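Local coordinates for protein AT-less polyketide synthase (Streptomyces platensis subsp. rosaceus, PDB 4TKT) that probably catalyses decarboxylative Claisen condensation for chain elongation, as a ketosynthase domain of the AT-less type I polyketide synthase that makes isomigrastatin, at residues D345-G353 and F398-Q406; M507-V515 and L534-G543. One frame throughout, in Å; residues are numbered along the deposited sequence. Where two conformers were deposited one is given.

Contact 1: D345-G353 and F398-Q406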
ATOM      1  N   ASP A 345      -3.846  28.785  19.211  1.00 66.11           N
ATOM      2  CA  ASP A 345      -5.259  29.118  19.322  1.00 63.99           C
ATOM      3  C   ASP A 345      -5.835  29.450  17.949  1.00 63.35           C
ATOM      4  O   ASP A 345      -6.952  29.954  17.839  1.00 70.24           O
ATOM      5  CB  ASP A 345      -5.463  30.294  20.281  1.00 65.46           C
ATOM      6  N   ALA A 346      -5.061  29.162  16.907  1.00 62.80           N
ATOM      7  CA  ALA A 346      -5.458  29.474  15.537  1.00 69.54           C
ATOM      8  C   ALA A 346      -6.671  28.659  15.090  1.00 70.45           C
ATOM      9  O   ALA A 346      -6.942  27.581  15.624  1.00 68.05           O
ATOM     10  CB  ALA A 346      -4.289  29.244  14.589  1.00 63.06           C
ATOM     11  N   ARG A 347      -7.395  29.179  14.103  1.00 62.47           N
ATOM     12  CA  ARG A 347      -8.614  28.538  13.625  1.00 61.14           C
ATOM     13  C   ARG A 347      -8.641  28.394  12.107  1.00 68.08           C
ATOM     14  O   ARG A 347      -8.240  29.303  11.382  1.00 62.82           O
ATOM     15  CB  ARG A 347      -9.842  29.328  14.083  1.00 62.61           C
ATOM     16  CG  ARG A 347     -10.094  29.285  15.580  1.00 71.16           C
ATOM     17  CD  ARG A 347     -11.137  30.310  15.993  1.00 78.61           C
ATOM     18  NE  ARG A 347     -12.268  30.339  15.069  1.00 86.13           N
ATOM     19  CZ  ARG A 347     -12.729  31.441  14.486  1.00 92.24           C
ATOM     20  NH1 ARG A 347     -12.161  32.615  14.734  1.00 94.43           N
ATOM     21  NH2 ARG A 347     -13.762  31.372  13.656  1.00 93.11           N
ATOM     22  N   ASN A 348      -9.109  27.238  11.642  1.00 67.06           N
ATOM     23  CA  ASN A 348      -9.389  27.007  10.226  1.00 66.16           C
ATOM     24  C   ASN A 348      -8.180  27.169   9.307  1.00 59.09           C
ATOM     25  O   ASN A 348      -8.261  27.851   8.287  1.00 60.58           O
ATOM     26  CB  ASN A 348     -10.506  27.946   9.766  1.00 60.32           C
ATOM     27  CG  ASN A 348     -11.695  27.928  10.699  1.00 62.88           C
ATOM     28  OD1 ASN A 348     -12.116  26.869  11.164  1.00 62.99           O
ATOM     29  ND2 ASN A 348     -12.238  29.105  10.991  1.00 62.36           N
ATOM     30  N   PHE A 349      -7.068  26.534   9.664  1.00 57.97           N
ATOM     31  CA  PHE A 349      -5.856  26.603   8.853  1.00 58.45           C
ATOM     32  C   PHE A 349      -5.490  25.236   8.283  1.00 67.35           C
ATOM     33  O   PHE A 349      -4.683  25.129   7.358  1.00 70.34           O
ATOM     34  CB  PHE A 349      -4.689  27.156   9.677  1.00 59.52           C
ATOM     35  CG  PHE A 349      -4.364  26.339  10.899  1.00 61.88           C
ATOM     36  CD1 PHE A 349      -4.956  26.627  12.119  1.00 58.07           C
ATOM     37  CD2 PHE A 349      -3.462  25.288  10.831  1.00 61.17           C
ATOM     38  CE1 PHE A 349      -4.658  25.880  13.246  1.00 56.62           C
ATOM     39  CE2 PHE A 349      -3.162  24.536  11.952  1.00 54.63           C
ATOM     40  CZ  PHE A 349      -3.759  24.833  13.161  1.00 57.40           C
ATOM     41  N   CYS A 350      -6.094  24.195   8.844  1.00 62.49           N
ATOM     42  CA  CYS A 350      -5.759  22.821   8.496  1.00 57.47           C
ATOM     43  C   CYS A 350      -6.910  22.136   7.767  1.00 57.26           C
ATOM     44  O   CYS A 350      -8.072  22.318   8.120  1.00 62.16           O
ATOM     45  CB  CYS A 350      -5.389  22.038   9.759  1.00 50.27           C
ATOM     46  SG  CYS A 350      -4.834  20.346   9.483  1.00 48.42           S
ATOM     47  N   ALA A 351      -6.584  21.355   6.744  1.00 54.19           N
ATOM     48  CA  ALA A 351      -7.596  20.601   6.018  1.00 48.72           C
ATOM     49  C   ALA A 351      -7.850  19.278   6.721  1.00 58.11           C
ATOM     50  O   ALA A 351      -6.965  18.746   7.393  1.00 61.36           O
ATOM     51  CB  ALA A 351      -7.167  20.369   4.580  1.00 48.94           C
ATOM     52  N   ILE A 352      -9.060  18.751   6.573  1.00 52.03           N
ATOM     53  CA  ILE A 352      -9.403  17.479   7.194  1.00 46.01           C
ATOM     54  C   ILE A 352     -10.405  16.707   6.334  1.00 42.63           C
ATOM     55  O   ILE A 352     -11.244  17.295   5.651  1.00 51.80           O
ATOM     56  CB  ILE A 352      -9.965  17.689   8.626  1.00 45.22           C
ATOM     57  CG1 ILE A 352      -9.998  16.367   9.399  1.00 42.83           C
ATOM     58  CG2 ILE A 352     -11.333  18.364   8.593  1.00 44.45           C
ATOM     59  CD1 ILE A 352     -10.358  16.526  10.860  1.00 44.59           C
ATOM     60  N   GLY A 353     -10.285  15.383   6.354  1.00 40.76           N
ATOM     61  CA  GLY A 353     -11.154  14.512   5.586  1.00 46.61           C
ATOM     62  C   GLY A 353     -10.779  13.064   5.825  1.00 46.10           C
ATOM     63  O   GLY A 353      -9.808  12.784   6.527  1.00 46.95           O
ATOM     64  N   PHE A 398     -16.914  23.093  13.304  1.00 54.59           N
ATOM     65  CA  PHE A 398     -15.655  23.248  12.583  1.00 52.18           C
ATOM     66  C   PHE A 398     -15.211  24.702  12.522  1.00 54.56           C
ATOM     67  O   PHE A 398     -14.027  24.990  12.356  1.00 54.89           O
ATOM     68  CB  PHE A 398     -15.777  22.674  11.171  1.00 59.33           C
ATOM     69  CG  PHE A 398     -15.442  21.215  11.084  1.00 48.94           C
ATOM     70  CD1 PHE A 398     -14.355  20.702  11.771  1.00 47.86           C
ATOM     71  CD2 PHE A 398     -16.215  20.355  10.325  1.00 50.68           C
ATOM     72  CE1 PHE A 398     -14.040  19.361  11.698  1.00 45.74           C
ATOM     73  CE2 PHE A 398     -15.907  19.009  10.245  1.00 50.29           C
ATOM     74  CZ  PHE A 398     -14.818  18.511  10.935  1.00 44.69           C
ATOM     75  N   ALA A 399     -16.170  25.615  12.658  1.00 61.20           N
ATOM     76  CA  ALA A 399     -15.877  27.042  12.659  1.00 58.82           C
ATOM     77  C   ALA A 399     -14.948  27.405  13.812  1.00 67.32           C
ATOM     78  O   ALA A 399     -14.010  28.184  13.644  1.00 71.30           O
ATOM     79  CB  ALA A 399     -17.163  27.845  12.739  1.00 60.54           C
ATOM     80  N   ASP A 400     -15.216  26.836  14.984  1.00 67.07           N
ATOM     81  CA  ASP A 400     -14.360  27.037  16.147  1.00 68.05           C
ATOM     82  C   ASP A 400     -13.418  25.848  16.302  1.00 66.98           C
ATOM     83  O   ASP A 400     -13.445  25.140  17.309  1.00 72.43           O
ATOM     84  CB  ASP A 400     -15.197  27.230  17.412  1.00 71.29           C
ATOM     85  CG  ASP A 400     -14.367  27.695  18.595  1.00 79.80           C
ATOM     86  OD1 ASP A 400     -13.303  28.310  18.374  1.00 80.49           O
ATOM     87  OD2 ASP A 400     -14.782  27.446  19.748  1.00 84.73           O
ATOM     88  N   SER A 401     -12.590  25.634  15.287  1.00 61.30           N
ATOM     89  CA  SER A 401     -11.663  24.514  15.267  1.00 57.24           C
ATOM     90  C   SER A 401     -10.469  24.870  14.388  1.00 58.32           C
ATOM     91  O   SER A 401     -10.527  25.835  13.627  1.00 59.84           O
ATOM     92  CB  SER A 401     -12.357  23.251  14.752  1.00 56.42           C
ATOM     93  OG  SER A 401     -12.507  23.297  13.344  1.00 57.52           O
ATOM     94  N   PRO A 402      -9.376  24.099  14.490  1.00 58.26           N
ATOM     95  CA  PRO A 402      -8.246  24.346  13.588  1.00 57.04           C
ATOM     96  C   PRO A 402      -8.557  23.972  12.143  1.00 53.96           C
ATOM     97  O   PRO A 402      -7.777  24.300  11.251  1.00 54.64           O
ATOM     98  CB  PRO A 402      -7.142  23.435  14.142  1.00 52.98           C
ATOM     99  CG  PRO A 402      -7.554  23.115  15.534  1.00 54.53           C
ATOM    100  CD  PRO A 402      -9.047  23.101  15.522  1.00 56.19           C
ATOM    101  N   PHE A 403      -9.685  23.307  11.919  1.00 51.74           N
ATOM    102  CA  PHE A 403      -9.914  22.626  10.651  1.00 50.75           C
ATOM    103  C   PHE A 403     -10.908  23.289   9.706  1.00 52.04           C
ATOM    104  O   PHE A 403     -11.715  24.130  10.101  1.00 57.59           O
ATOM    105  CB  PHE A 403     -10.384  21.196  10.919  1.00 49.09           C
ATOM    106  CG  PHE A 403      -9.509  20.444  11.871  1.00 47.01           C
ATOM    107  CD1 PHE A 403      -8.234  20.056  11.497  1.00 49.31           C
ATOM    108  CD2 PHE A 403      -9.962  20.121  13.137  1.00 46.38           C
ATOM    109  CE1 PHE A 403      -7.424  19.361  12.371  1.00 53.22           C
ATOM    110  CE2 PHE A 403      -9.157  19.427  14.016  1.00 53.83           C
ATOM    111  CZ  PHE A 403      -7.886  19.046  13.632  1.00 54.20           C
ATOM    112  N   VAL A 404     -10.815  22.888   8.442  1.00 57.41           N
ATOM    113  CA  VAL A 404     -11.827  23.165   7.432  1.00 56.13           C
ATOM    114  C   VAL A 404     -12.094  21.872   6.668  1.00 54.51           C
ATOM    115  O   VAL A 404     -11.189  21.318   6.043  1.00 56.54           O
ATOM    116  CB  VAL A 404     -11.393  24.270   6.451  1.00 54.49           C
ATOM    117  CG1 VAL A 404     -12.366  24.354   5.287  1.00 55.01           C
ATOM    118  CG2 VAL A 404     -11.295  25.605   7.164  1.00 56.61           C
ATOM    119  N   LEU A 405     -13.330  21.386   6.733  1.00 49.75           N
ATOM    120  CA  LEU A 405     -13.690  20.126   6.093  1.00 48.00           C
ATOM    121  C   LEU A 405     -13.534  20.205   4.577  1.00 58.00           C
ATOM    122  O   LEU A 405     -14.171  21.028   3.921  1.00 63.50           O
ATOM    123  CB  LEU A 405     -15.121  19.733   6.452  1.00 47.49           C
ATOM    124  CG  LEU A 405     -15.577  18.381   5.904  1.00 45.72           C
ATOM    125  CD1 LEU A 405     -14.667  17.276   6.411  1.00 43.82           C
ATOM    126  CD2 LEU A 405     -17.021  18.109   6.286  1.00 53.73           C
ATOM    127  N   GLN A 406     -12.684  19.343   4.030  1.00 47.44           N
ATOM    128  CA  GLN A 406     -12.386  19.357   2.602  1.00 51.83           C
ATOM    129  C   GLN A 406     -13.514  18.724   1.790  1.00 47.55           C
ATOM    130  O   GLN A 406     -13.702  17.509   1.817  1.00 52.49           O
ATOM    131  CB  GLN A 406     -11.068  18.631   2.328  1.00 47.05           C
ATOM    132  CG  GLN A 406     -10.467  18.940   0.970  1.00 54.72           C
ATOM    133  CD  GLN A 406     -10.113  20.406   0.814  1.00 53.79           C
ATOM    134  OE1 GLN A 406      -9.597  21.034   1.738  1.00 51.05           O
ATOM    135  NE2 GLN A 406     -10.393  20.961  -0.360  1.00 52.00           N
TER
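R347 runs along the loop 399-401. Its CB lies 3.6 Å from S401 O, CG stays near the same oxygen, and CD passes D400 OD1 at 3.8 Å. A bend at chi3 (43°) then turns the guanidinium side-on to A399 O, which accepts from R347 NE at 3.1 Å and from R347 NH2 at 3.2 Å. That oxygen lies in the guanidinium plane, whereas D400 OD1 is well out of it, so D400 probably contributes only a general attraction between opposite charges, with no N-H aimed at it. Backbone pairing takes over from here: N348 N donates to S401 O, and P402 O accepts from both F349 N and C350 N. C350, A351 and I352 pair in parallel with F403, V404 and L405, which adds 403-405, outermost within this chain, to the large mixed sheet of the thiolase-fold ketosynthase. V404 N to C350 O measures 2.8 Å. The F403 ring is sandwiched, with I352 CD1 4.1 Å from its centroid over one face and P402 CB over the opposite face; C350 SG sits at its edge. With I352 CG1 anti to the backbone N (chi1 -166°) and the chain extended beyond it, CD1 comes over the ring. L336 and F340 of helix 328-340 also meet F403.

Contact 2: M507-V515 and L534-G543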
HETATM    1  N   MSE A 507      14.518 -12.858 -14.612  1.00 35.73           N
HETATM    2  CA  MSE A 507      13.738 -14.089 -14.662  1.00 37.27           C
HETATM    3  C   MSE A 507      13.979 -14.868 -15.955  1.00 39.59           C
HETATM    4  O   MSE A 507      14.856 -14.521 -16.742  1.00 45.07           O
HETATM    5  CB  MSE A 507      12.250 -13.776 -14.493  1.00 40.21           C
HETATM    6  CG  MSE A 507      11.944 -12.940 -13.256  1.00 44.51           C
HETATM    7 SE   MSE A 507      10.033 -12.739 -12.892  1.00 60.73          SE
HETATM    8  CE  MSE A 507      10.135 -11.473 -11.402  1.00 66.56           C
ATOM      9  N   THR A 508      13.192 -15.919 -16.164  1.00 37.83           N
ATOM     10  CA  THR A 508      13.428 -16.878 -17.242  1.00 40.83           C
ATOM     11  C   THR A 508      13.267 -16.285 -18.641  1.00 43.99           C
ATOM     12  O   THR A 508      14.234 -16.198 -19.397  1.00 49.44           O
ATOM     13  CB  THR A 508      12.484 -18.086 -17.112  1.00 42.62           C
ATOM     14  OG1 THR A 508      12.624 -18.660 -15.807  1.00 56.88           O
ATOM     15  CG2 THR A 508      12.810 -19.134 -18.158  1.00 36.29           C
ATOM     16  N   ALA A 509      12.045 -15.894 -18.987  1.00 42.27           N
ATOM     17  CA  ALA A 509      11.780 -15.276 -20.281  1.00 41.44           C
ATOM     18  C   ALA A 509      12.270 -13.836 -20.277  1.00 38.57           C
ATOM     19  O   ALA A 509      11.867 -13.043 -19.426  1.00 35.54           O
ATOM     20  CB  ALA A 509      10.298 -15.338 -20.611  1.00 43.79           C
ATOM     21  N   ARG A 510      13.134 -13.497 -21.230  1.00 35.97           N
ATOM     22  CA  ARG A 510      13.806 -12.203 -21.209  1.00 35.86           C
ATOM     23  C   ARG A 510      13.644 -11.401 -22.496  1.00 46.54           C
ATOM     24  O   ARG A 510      13.419 -11.953 -23.573  1.00 47.78           O
ATOM     25  CB  ARG A 510      15.292 -12.401 -20.911  1.00 38.79           C
ATOM     26  CG  ARG A 510      15.551 -13.100 -19.589  1.00 35.48           C
ATOM     27  CD  ARG A 510      17.031 -13.193 -19.268  1.00 35.48           C
ATOM     28  NE  ARG A 510      17.240 -13.739 -17.931  1.00 43.61           N
ATOM     29  CZ  ARG A 510      18.426 -13.856 -17.345  1.00 44.73           C
ATOM     30  NH1 ARG A 510      19.522 -13.466 -17.978  1.00 35.54           N
ATOM     31  NH2 ARG A 510      18.513 -14.363 -16.124  1.00 35.20           N
ATOM     32  N   PHE A 511      13.766 -10.085 -22.363  1.00 45.61           N
ATOM     33  CA  PHE A 511      13.673  -9.173 -23.494  1.00 43.69           C
ATOM     34  C   PHE A 511      14.587  -7.973 -23.278  1.00 41.04           C
ATOM     35  O   PHE A 511      14.533  -7.322 -22.236  1.00 42.95           O
ATOM     36  CB  PHE A 511      12.229  -8.711 -23.699  1.00 39.22           C
ATOM     37  CG  PHE A 511      12.067  -7.695 -24.793  1.00 37.34           C
ATOM     38  CD1 PHE A 511      12.064  -8.085 -26.122  1.00 38.55           C
ATOM     39  CD2 PHE A 511      11.913  -6.353 -24.493  1.00 39.39           C
ATOM     40  CE1 PHE A 511      11.913  -7.154 -27.133  1.00 38.26           C
ATOM     41  CE2 PHE A 511      11.764  -5.414 -25.500  1.00 45.97           C
ATOM     42  CZ  PHE A 511      11.763  -5.817 -26.823  1.00 43.32           C
ATOM     43  N   ALA A 512      15.431  -7.688 -24.262  1.00 40.37           N
ATOM     44  CA  ALA A 512      16.334  -6.547 -24.179  1.00 37.03           C
ATOM     45  C   ALA A 512      16.360  -5.782 -25.495  1.00 37.55           C
ATOM     46  O   ALA A 512      16.336  -6.380 -26.570  1.00 39.32           O
ATOM     47  CB  ALA A 512      17.731  -7.003 -23.802  1.00 36.86           C
ATOM     48  N   VAL A 513      16.405  -4.458 -25.407  1.00 37.85           N
ATOM     49  CA  VAL A 513      16.444  -3.624 -26.601  1.00 38.45           C
ATOM     50  C   VAL A 513      17.264  -2.356 -26.370  1.00 38.77           C
ATOM     51  O   VAL A 513      17.116  -1.679 -25.351  1.00 39.24           O
ATOM     52  CB  VAL A 513      15.017  -3.245 -27.069  1.00 44.98           C
ATOM     53  CG1 VAL A 513      14.219  -2.624 -25.931  1.00 43.05           C
ATOM     54  CG2 VAL A 513      15.070  -2.316 -28.271  1.00 45.30           C
ATOM     55  N   ALA A 514      18.147  -2.052 -27.318  1.00 44.03           N
ATOM     56  CA  ALA A 514      18.951  -0.838 -27.262  1.00 46.04           C
ATOM     57  C   ALA A 514      18.262   0.299 -28.014  1.00 51.39           C
ATOM     58  O   ALA A 514      18.073   0.223 -29.227  1.00 51.46           O
ATOM     59  CB  ALA A 514      20.334  -1.092 -27.833  1.00 39.73           C
ATOM     60  N   VAL A 515      17.882   1.348 -27.290  1.00 51.17           N
ATOM     61  CA  VAL A 515      17.187   2.481 -27.895  1.00 50.77           C
ATOM     62  C   VAL A 515      17.777   3.810 -27.433  1.00 49.71           C
ATOM     63  O   VAL A 515      18.480   3.868 -26.426  1.00 51.99           O
ATOM     64  CB  VAL A 515      15.678   2.465 -27.564  1.00 43.87           C
ATOM     65  CG1 VAL A 515      14.976   1.336 -28.299  1.00 43.26           C
ATOM     66  CG2 VAL A 515      15.462   2.345 -26.066  1.00 41.25           C
ATOM     67  N   LEU A 534      10.786  -8.019 -34.387  1.00 41.29           N
ATOM     68  CA  LEU A 534      11.563  -7.112 -33.550  1.00 44.47           C
ATOM     69  C   LEU A 534      12.598  -6.346 -34.366  1.00 43.25           C
ATOM     70  O   LEU A 534      13.158  -6.878 -35.324  1.00 44.33           O
ATOM     71  CB  LEU A 534      12.253  -7.887 -32.427  1.00 46.14           C
ATOM     72  CG  LEU A 534      11.326  -8.555 -31.410  1.00 48.95           C
ATOM     73  CD1 LEU A 534      12.138  -9.235 -30.320  1.00 49.79           C
ATOM     74  CD2 LEU A 534      10.361  -7.538 -30.813  1.00 47.24           C
ATOM     75  N   PRO A 535      12.860  -5.087 -33.984  1.00 39.68           N
ATOM     76  CA  PRO A 535      13.880  -4.283 -34.660  1.00 40.62           C
ATOM     77  C   PRO A 535      15.282  -4.845 -34.436  1.00 52.13           C
ATOM     78  O   PRO A 535      15.450  -5.806 -33.685  1.00 56.30           O
ATOM     79  CB  PRO A 535      13.727  -2.904 -34.013  1.00 40.92           C
ATOM     80  CG  PRO A 535      13.128  -3.184 -32.680  1.00 40.04           C
ATOM     81  CD  PRO A 535      12.209  -4.346 -32.891  1.00 39.33           C
ATOM     82  N   ALA A 536      16.273  -4.247 -35.089  0.59 49.22           N
ATOM     83  CA  ALA A 536      17.662  -4.599 -34.838  0.59 42.07           C
ATOM     84  C   ALA A 536      18.076  -4.052 -33.478  0.59 45.97           C
ATOM     85  O   ALA A 536      17.659  -2.960 -33.087  0.59 42.14           O
ATOM     86  CB  ALA A 536      18.564  -4.062 -35.934  0.59 43.17           C
ATOM     87  N   GLY A 537      18.888  -4.817 -32.757  0.59 41.82           N
ATOM     88  CA  GLY A 537      19.316  -4.421 -31.429  0.59 41.79           C
ATOM     89  C   GLY A 537      18.345  -4.883 -30.360  0.59 43.97           C
ATOM     90  O   GLY A 537      18.564  -4.652 -29.171  0.59 42.65           O
ATOM     91  N   ALA A 538      17.264  -5.531 -30.781  1.00 43.68           N
ATOM     92  CA  ALA A 538      16.296  -6.080 -29.837  1.00 41.79           C
ATOM     93  C   ALA A 538      16.408  -7.598 -29.806  1.00 42.48           C
ATOM     94  O   ALA A 538      16.627  -8.231 -30.838  1.00 51.35           O
ATOM     95  CB  ALA A 538      14.884  -5.654 -30.204  1.00 41.78           C
ATOM     96  N   TYR A 539      16.268  -8.181 -28.620  1.00 37.96           N
ATOM     97  CA  TYR A 539      16.474  -9.615 -28.454  1.00 37.65           C
ATOM     98  C   TYR A 539      15.426 -10.226 -27.528  1.00 45.44           C
ATOM     99  O   TYR A 539      15.073  -9.646 -26.502  1.00 36.40           O
ATOM    100  CB  TYR A 539      17.882  -9.887 -27.918  1.00 38.17           C
ATOM    101  CG  TYR A 539      18.960  -9.113 -28.648  1.00 39.17           C
ATOM    102  CD1 TYR A 539      19.485  -9.575 -29.846  1.00 39.72           C
ATOM    103  CD2 TYR A 539      19.441  -7.912 -28.142  1.00 39.64           C
ATOM    104  CE1 TYR A 539      20.466  -8.865 -30.519  1.00 49.77           C
ATOM    105  CE2 TYR A 539      20.420  -7.197 -28.805  1.00 49.02           C
ATOM    106  CZ  TYR A 539      20.928  -7.678 -29.993  1.00 49.85           C
ATOM    107  OH  TYR A 539      21.902  -6.966 -30.653  1.00 53.78           O
ATOM    108  N   PHE A 540      14.936 -11.402 -27.904  1.00 46.72           N
ATOM    109  CA  PHE A 540      13.858 -12.061 -27.179  1.00 46.39           C
ATOM    110  C   PHE A 540      14.201 -13.520 -26.893  1.00 47.87           C
ATOM    111  O   PHE A 540      14.811 -14.198 -27.719  1.00 48.69           O
ATOM    112  CB  PHE A 540      12.553 -11.969 -27.977  1.00 44.11           C
ATOM    113  CG  PHE A 540      11.364 -12.561 -27.276  1.00 46.70           C
ATOM    114  CD1 PHE A 540      10.554 -11.773 -26.479  1.00 51.29           C
ATOM    115  CD2 PHE A 540      11.048 -13.903 -27.425  1.00 47.69           C
ATOM    116  CE1 PHE A 540       9.458 -12.311 -25.839  1.00 55.73           C
ATOM    117  CE2 PHE A 540       9.955 -14.448 -26.782  1.00 52.72           C
ATOM    118  CZ  PHE A 540       9.158 -13.651 -25.989  1.00 55.12           C
ATOM    119  N   ASN A 541      13.802 -14.000 -25.721  1.00 45.80           N
ATOM    120  CA  ASN A 541      14.022 -15.391 -25.349  1.00 45.20           C
ATOM    121  C   ASN A 541      12.955 -15.885 -24.380  1.00 45.39           C
ATOM    122  O   ASN A 541      12.796 -15.331 -23.295  1.00 49.22           O
ATOM    123  CB  ASN A 541      15.410 -15.563 -24.733  1.00 48.12           C
ATOM    124  CG  ASN A 541      15.612 -16.934 -24.119  1.00 49.17           C
ATOM    125  OD1 ASN A 541      15.096 -17.934 -24.616  1.00 51.95           O
ATOM    126  ND2 ASN A 541      16.364 -16.987 -23.025  1.00 48.62           N
ATOM    127  N   PRO A 542      12.216 -16.933 -24.776  1.00 43.54           N
ATOM    128  CA  PRO A 542      11.187 -17.557 -23.937  1.00 42.98           C
ATOM    129  C   PRO A 542      11.773 -18.319 -22.748  1.00 48.81           C
ATOM    130  O   PRO A 542      11.038 -18.681 -21.833  1.00 54.06           O
ATOM    131  CB  PRO A 542      10.484 -18.523 -24.900  1.00 40.70           C
ATOM    132  CG  PRO A 542      10.845 -18.048 -26.266  1.00 41.61           C
ATOM    133  CD  PRO A 542      12.225 -17.497 -26.135  1.00 42.93           C
ATOM    134  N   GLY A 543      13.079 -18.561 -22.770  1.00 54.00           N
ATOM    135  CA  GLY A 543      13.742 -19.270 -21.692  1.00 57.31           C
ATOM    136  C   GLY A 543      13.622 -20.775 -21.825  1.00 64.99           C
ATOM    137  O   GLY A 543      13.982 -21.520 -20.912  1.00 67.29           O
TER
HETATM  138  O   HOH W   1      16.681  -1.394 -31.056  1.00 37.57           O
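The F511 ring has L534 CD1 at its edge, near the ring plane and 3.8 Å from F511 CE1, while Y539 O approaches obliquely to 3.4 Å from F511 CD1. F511 and F540 cross at about a right angle: F511 CD1 comes to the edge of the F540 ring, 4.0 Å from F540 CD1. R473 makes a cation-pi contact with F540. M507 O lies in the plane of the R510 guanidinium and accepts from R510 NE at 2.8 Å in a nearly straight bond (171°); W579 adds a cation-pi contact and takes a hydrogen bond from R510 NH1 on its backbone O. With CG anti to the backbone N (chi1 176°), the F511 ring is brought to L534 and F540. F511 shares its sheet face with V513, A538 and F540, and helix 518-530 packs there. With an alanine here, L534 and the F540 edge would probably lose the ring they lean on, and a gap would open beneath that helix. The strand axes run 179° apart at 4.6 Å. R510-N541 and A512-Y539 are hydrogen-bonded pairs, the shortest bond being Y539 N to A512 O at 2.7 Å; F511-F540 and V513-A538 are non-hydrogen-bonded. At one end N541 OD1 accepts from G543 N at 2.8 Å, an Asx turn. This pairing forms one edge of a three-stranded antiparallel sheet flanked by helices, consistent with the KS-MAT linker domain of the RhiE-like family.

In the fold
From the N terminus the chain first builds most of the large mixed sheet, and contact 1 closes when 398-406 returns to 345-353 after 44 intervening residues that include helices 356-359 and 366-380. It adds strand 403-405 beyond 350-353, after which 421-427 and 432-439 go into the same sheet. Strand 460-466 then opens a separate small sheet, and contact 2 closes a shorter loop, 18 residues holding helix 518-530, by setting 538-541 beside 509-515. The two loops are in series, neither nested nor crossed. Their centres are 55 Å apart on opposite sides of the chain's centre: contact 1 completes a ketosynthase sheet edge, contact 2 probably a linker-domain edge.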